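Local coordinates for protein hydrogenase 3 maturation protease (Escherichia coli, PDB 2E85) that cleaves a C-terminal peptide from the precursor of HycE, the large subunit of hydrogenase 3, during maturation of that enzyme, at residues 32-37 / 138-143; 45-50 / 89-94. The protein carries 1 engineered substitution. All coordinates share one frame; numbering follows the deposited sequence.

How the contacts relate
Contacts 1 and 2 lie on opposite sides of the chain's centre, their own centres 24 Å apart and their nearest atoms about 14 Å apart, so they do not touch. Strand 38-43 joins them: residues 32-37 lead into it and residues 45-50 follow it. Each contact includes a bound calcium ion, held by Glu-143 in contact 1 and by the 45-50 loop in contact 2. Contact 2 contains His-93, a nickel ligand by similarity, and the side chain of Pro-46 comes within about 6 Å of that of Asp-65, another such ligand. Contact 1 is remote from these sites and joins the loop after helix 21-31 to the end of helix 129-141.

Contact 1: residues 32-37 / 138-143; sequences APKGNW and VYQRLE. With CA (calcium ion), chain H.
In this alpha/beta fold, residues 32-37 form the return loop of a beta-alpha-beta crossover, linking helix 21-31 to strand 38-43, and the end of helix 129-141 with the residues after it packs against that loop. Tyr-139 makes the first link. With CG anti to the backbone N (chi1 168°), its ring reaches the place where the chain leaves helix 21-31, and OH donates a short bond of 2.5 Å to Ala-32 O. The acceptor lies near the ring plane and offers a lone pair in its carbonyl plane. Ala-32 CB is also close, 3.1 Å from Tyr-139 OH. Lys-34 crosses the tyrosine at about a right angle, with CG 3.5 Å from Tyr-139 CE1, and its bend at chi2 (-75°) carries the amine on toward Gln-140. There two waters bridge Lys-34 NZ to Gln-140 OE1, while Gln-140 NE2 bonds to Glu-136. Leu-142 meets Trp-37 in two ways. Its carbonyl O accepts from Trp-37 NE1 at 3.0 Å along a nearly straight N-H...O path (166°), in the indole plane but from above the carbonyl plane. Its CD2 sits over a face of the same indole, 4.1 Å from the centroid of the five-membered ring, in a CH-pi contact. Leu-8 and Leu-62 of the sheet touch both residues. At Glu-143 the backbones come closest, CA to CA 4.0 Å from Gly-35, where positive phi favours glycine and a CB would clash with Leu-142 O. Both carboxylate oxygens of Glu-143 bind calcium, whose shell is completed by five waters; two of these also accept from Lys-34 NZ, one of them weakly. A further water accepts from Gly-35 N and donates to Glu-143 OE1, 2.5 Å from that oxygen.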
# COMPACT_ATOMS: atom_id res chain seq x y z
N ALA B 32 -9.09 -19.85 21.95
CA ALA B 32 -10.27 -19.50 22.72
C ALA B 32 -10.91 -18.24 22.12
O ALA B 32 -10.62 -17.13 22.54
CB ALA B 32 -9.92 -19.30 24.20
N PRO B 33 -11.76 -18.42 21.10
CA PRO B 33 -12.39 -17.26 20.44
C PRO B 33 -13.14 -16.32 21.36
O PRO B 33 -13.80 -16.75 22.32
CB PRO B 33 -13.35 -17.91 19.43
CG PRO B 33 -12.65 -19.21 19.09
CD PRO B 33 -12.13 -19.68 20.42
N LYS B 34 -13.03 -15.03 21.06
CA LYS B 34 -13.75 -13.99 21.76
C LYS B 34 -14.54 -13.14 20.78
O LYS B 34 -14.01 -12.72 19.74
CB LYS B 34 -12.78 -13.13 22.57
CG LYS B 34 -12.16 -13.86 23.78
CD LYS B 34 -13.15 -14.02 24.95
CE LYS B 34 -12.50 -14.69 26.17
NZ LYS B 34 -13.43 -14.73 27.33
N GLY B 35 -15.81 -12.89 21.10
CA GLY B 35 -16.64 -12.03 20.26
C GLY B 35 -16.96 -12.65 18.92
O GLY B 35 -16.94 -13.89 18.78
N ASN B 36 -17.27 -11.80 17.94
CA ASN B 36 -17.67 -12.30 16.62
C ASN B 36 -16.56 -12.11 15.59
O ASN B 36 -16.78 -12.26 14.40
CB ASN B 36 -18.96 -11.59 16.14
CG ASN B 36 -20.15 -11.89 17.04
OD1 ASN B 36 -20.88 -10.97 17.47
ND2 ASN B 36 -20.35 -13.15 17.36
N TRP B 37 -15.35 -11.83 16.06
CA TRP B 37 -14.26 -11.44 15.16
C TRP B 37 -13.79 -12.59 14.27
O TRP B 37 -13.54 -13.70 14.77
CB TRP B 37 -13.06 -10.93 15.98
CG TRP B 37 -13.42 -9.76 16.90
CD1 TRP B 37 -13.83 -9.83 18.21
CD2 TRP B 37 -13.41 -8.36 16.56
NE1 TRP B 37 -14.08 -8.57 18.70
CE2 TRP B 37 -13.83 -7.65 17.72
CE3 TRP B 37 -13.10 -7.64 15.39
CZ2 TRP B 37 -13.93 -6.24 17.75
CZ3 TRP B 37 -13.21 -6.25 15.41
CH2 TRP B 37 -13.61 -5.56 16.58
N VAL B 138 -6.10 -6.65 25.70
CA VAL B 138 -6.83 -6.42 24.46
C VAL B 138 -7.74 -7.64 24.20
O VAL B 138 -8.90 -7.49 23.84
CB VAL B 138 -5.85 -6.14 23.28
CG1 VAL B 138 -6.61 -6.04 21.99
CG2 VAL B 138 -5.09 -4.81 23.51
N TYR B 139 -7.21 -8.83 24.44
CA TYR B 139 -7.95 -10.07 24.19
C TYR B 139 -9.23 -10.11 25.01
O TYR B 139 -10.26 -10.48 24.50
CB TYR B 139 -7.05 -11.27 24.50
CG TYR B 139 -7.76 -12.60 24.56
CD1 TYR B 139 -8.15 -13.26 23.38
CD2 TYR B 139 -8.01 -13.21 25.79
CE1 TYR B 139 -8.78 -14.49 23.43
CE2 TYR B 139 -8.66 -14.40 25.86
CZ TYR B 139 -9.04 -15.05 24.68
OH TYR B 139 -9.68 -16.26 24.74
N GLN B 140 -9.13 -9.66 26.26
CA GLN B 140 -10.26 -9.67 27.17
C GLN B 140 -11.28 -8.58 26.85
O GLN B 140 -12.38 -8.58 27.41
CB GLN B 140 -9.77 -9.55 28.61
CG GLN B 140 -9.03 -10.81 29.03
CD GLN B 140 -9.90 -12.07 29.22
OE1 GLN B 140 -11.14 -12.00 29.20
NE2 GLN B 140 -9.25 -13.21 29.43
N ARG B 141 -10.93 -7.67 25.96
CA ARG B 141 -11.92 -6.66 25.59
C ARG B 141 -12.61 -6.99 24.29
O ARG B 141 -13.54 -6.30 23.90
CB ARG B 141 -11.32 -5.26 25.57
CG ARG B 141 -10.87 -4.92 26.98
CD ARG B 141 -11.11 -3.54 27.44
NE ARG B 141 -10.17 -3.31 28.51
CZ ARG B 141 -9.57 -2.15 28.72
NH1 ARG B 141 -9.90 -1.11 27.97
NH2 ARG B 141 -8.67 -2.04 29.71
N LEU B 142 -12.15 -8.04 23.61
CA LEU B 142 -12.73 -8.39 22.28
C LEU B 142 -14.21 -8.77 22.37
O LEU B 142 -15.01 -8.43 21.50
CB LEU B 142 -11.93 -9.50 21.60
CG LEU B 142 -10.53 -9.19 21.12
CD1 LEU B 142 -9.84 -10.44 20.57
CD2 LEU B 142 -10.49 -8.06 20.05
N GLU B 143 -14.58 -9.47 23.44
CA GLU B 143 -15.97 -9.86 23.57
C GLU B 143 -16.79 -8.64 23.97
O GLU B 143 -16.48 -7.96 24.95
CB GLU B 143 -16.11 -10.95 24.60
CG GLU B 143 -17.56 -11.22 24.96
CD GLU B 143 -17.68 -12.32 25.96
OE1 GLU B 143 -17.04 -13.37 25.74
OE2 GLU B 143 -18.41 -12.13 26.96
CA CA H . -17.87 -14.66 27.59
O HOH W 1 -13.57 -11.60 27.80
O HOH W 2 -12.02 -15.15 29.57
O HOH W 3 -16.09 -13.57 28.64
O HOH W 4 -15.81 -16.18 26.68
O HOH W 5 -16.91 -14.07 23.34
O HOH W 6 -18.97 -16.18 26.91
O HOH W 7 -17.22 -16.01 29.44
O HOH W 8 -19.47 -14.01 29.30

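Contact 2: residues 45-50 / 89-94; sequences APENDI and MMTTHN. With CA (calcium ion), chain E.
Two loops meet here beside the probable nickel site: the calcium-binding loop after strand 38-43 and the loop between helices 81-86 and 97-108 that carries His-93, a nickel ligand by similarity. Glu-47 and Thr-91 reach each other tip to tip, Thr-91 OG1 donating to the syn lone pair of Glu-47 OE2 at 2.6 Å. The hydroxyl, placed between the backbone N and carbonyl carbon (chi1 70°), also accepts from His-93 N, forming an ST turn within the type I turn 91-94, and bonds to Met-95 N. A valine here would probably loosen this turn and leave Glu-47 OE2 without its donor, in a carboxylate whose OE1 is already buried without a partner. Glu-47 OE2 also lies at the His-93 ring edge, 3.6 Å from His-93 CD2, and might polarise the imidazole. Thr-92 CG2 covers the centre of one face of that ring, while Ala-45 CB is 3.5 Å from His-93 NE2. Calcium ties the first loop together through Ala-45 O, Asn-48 OD1 and both Asp-49 carboxylate oxygens, with Gly-42 and two waters completing the shell. His-93 stacks on His-93 of the second subunit. Deeper in the fold, Pro-46 CG rests 3.9 Å from Thr-91 CG2; both side chains touch Leu-100 of helix 97-108, and Pro-46 also meets Leu-9 of strand 6-11.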
# COMPACT_ATOMS: atom_id res chain seq x y z
N ALA B 45 3.53 -7.84 7.14
CA ALA B 45 3.05 -6.78 6.24
C ALA B 45 1.56 -6.88 6.11
O ALA B 45 1.05 -7.96 5.83
CB ALA B 45 3.65 -6.96 4.86
N PRO B 46 0.84 -5.75 6.32
CA PRO B 46 -0.61 -5.75 6.06
C PRO B 46 -1.00 -5.71 4.56
O PRO B 46 -2.15 -6.05 4.22
CB PRO B 46 -1.08 -4.48 6.78
CG PRO B 46 0.12 -3.56 6.68
CD PRO B 46 1.31 -4.47 6.89
N GLU B 47 -0.09 -5.28 3.68
CA GLU B 47 -0.42 -5.10 2.25
C GLU B 47 -1.10 -6.29 1.62
O GLU B 47 -2.09 -6.13 0.89
CB GLU B 47 0.80 -4.71 1.40
CG GLU B 47 1.21 -3.29 1.60
CD GLU B 47 2.29 -3.16 2.66
OE1 GLU B 47 2.24 -3.88 3.70
OE2 GLU B 47 3.15 -2.28 2.44
N ASN B 48 -0.59 -7.49 1.89
CA ASN B 48 -1.10 -8.69 1.24
C ASN B 48 -2.32 -9.29 1.96
O ASN B 48 -2.80 -10.37 1.61
CB ASN B 48 0.02 -9.72 1.08
CG ASN B 48 0.45 -10.34 2.39
OD1 ASN B 48 0.33 -9.72 3.44
ND2 ASN B 48 0.94 -11.59 2.34
N ASP B 49 -2.85 -8.56 2.94
CA ASP B 49 -4.02 -9.02 3.71
C ASP B 49 -5.27 -8.25 3.27
O ASP B 49 -6.39 -8.58 3.65
CB ASP B 49 -3.80 -8.84 5.23
CG ASP B 49 -2.49 -9.50 5.72
OD1 ASP B 49 -2.21 -10.66 5.34
OD2 ASP B 49 -1.73 -8.84 6.46
N ILE B 50 -5.04 -7.21 2.47
CA ILE B 50 -6.13 -6.29 2.10
C ILE B 50 -7.23 -6.96 1.27
O ILE B 50 -8.44 -6.78 1.56
CB ILE B 50 -5.57 -5.04 1.36
CG1 ILE B 50 -4.66 -4.24 2.30
CG2 ILE B 50 -6.71 -4.18 0.84
CD1 ILE B 50 -5.30 -3.67 3.60
N MET B 89 3.92 6.93 9.89
CA MET B 89 3.99 5.49 10.19
C MET B 89 4.06 4.72 8.85
O MET B 89 3.27 4.98 7.94
CB MET B 89 2.78 5.03 10.99
CG MET B 89 2.71 5.59 12.41
SD MET B 89 1.38 4.91 13.46
CE MET B 89 1.37 3.29 12.95
N MET B 90 5.02 3.80 8.77
CA MET B 90 5.27 3.00 7.55
C MET B 90 5.06 1.50 7.74
O MET B 90 5.25 0.95 8.83
CB MET B 90 6.70 3.24 7.04
CG MET B 90 7.13 4.69 6.88
SD MET B 90 6.34 5.47 5.43
CE MET B 90 5.37 6.71 6.15
N THR B 91 4.66 0.82 6.68
CA THR B 91 4.70 -0.64 6.70
C THR B 91 6.15 -1.08 6.51
O THR B 91 7.02 -0.26 6.23
CB THR B 91 3.83 -1.26 5.58
OG1 THR B 91 4.43 -1.01 4.31
CG2 THR B 91 2.41 -0.66 5.58
N THR B 92 6.38 -2.40 6.61
CA THR B 92 7.71 -2.97 6.39
C THR B 92 8.22 -2.70 4.95
O THR B 92 9.42 -2.79 4.68
CB THR B 92 7.76 -4.48 6.73
OG1 THR B 92 9.13 -4.93 6.67
CG2 THR B 92 6.92 -5.29 5.76
N HIS B 93 7.30 -2.33 4.06
CA HIS B 93 7.65 -2.10 2.65
C HIS B 93 7.78 -0.61 2.35
O HIS B 93 7.85 -0.19 1.18
CB HIS B 93 6.62 -2.75 1.71
CG HIS B 93 6.52 -4.23 1.89
ND1 HIS B 93 7.61 -5.06 1.73
CD2 HIS B 93 5.47 -5.03 2.21
CE1 HIS B 93 7.24 -6.31 1.97
NE2 HIS B 93 5.95 -6.32 2.25
N ASN B 94 7.79 0.18 3.42
CA ASN B 94 7.80 1.63 3.34
C ASN B 94 6.62 2.25 2.60
O ASN B 94 6.74 3.32 2.01
CB ASN B 94 9.14 2.17 2.82
CG ASN B 94 10.21 2.18 3.91
OD1 ASN B 94 11.37 1.85 3.67
ND2 ASN B 94 9.83 2.56 5.11
CA CA E . 0.33 -10.09 5.66
O HOH W 9 2.77 -10.44 5.63
O HOH W 10 0.46 -12.54 5.23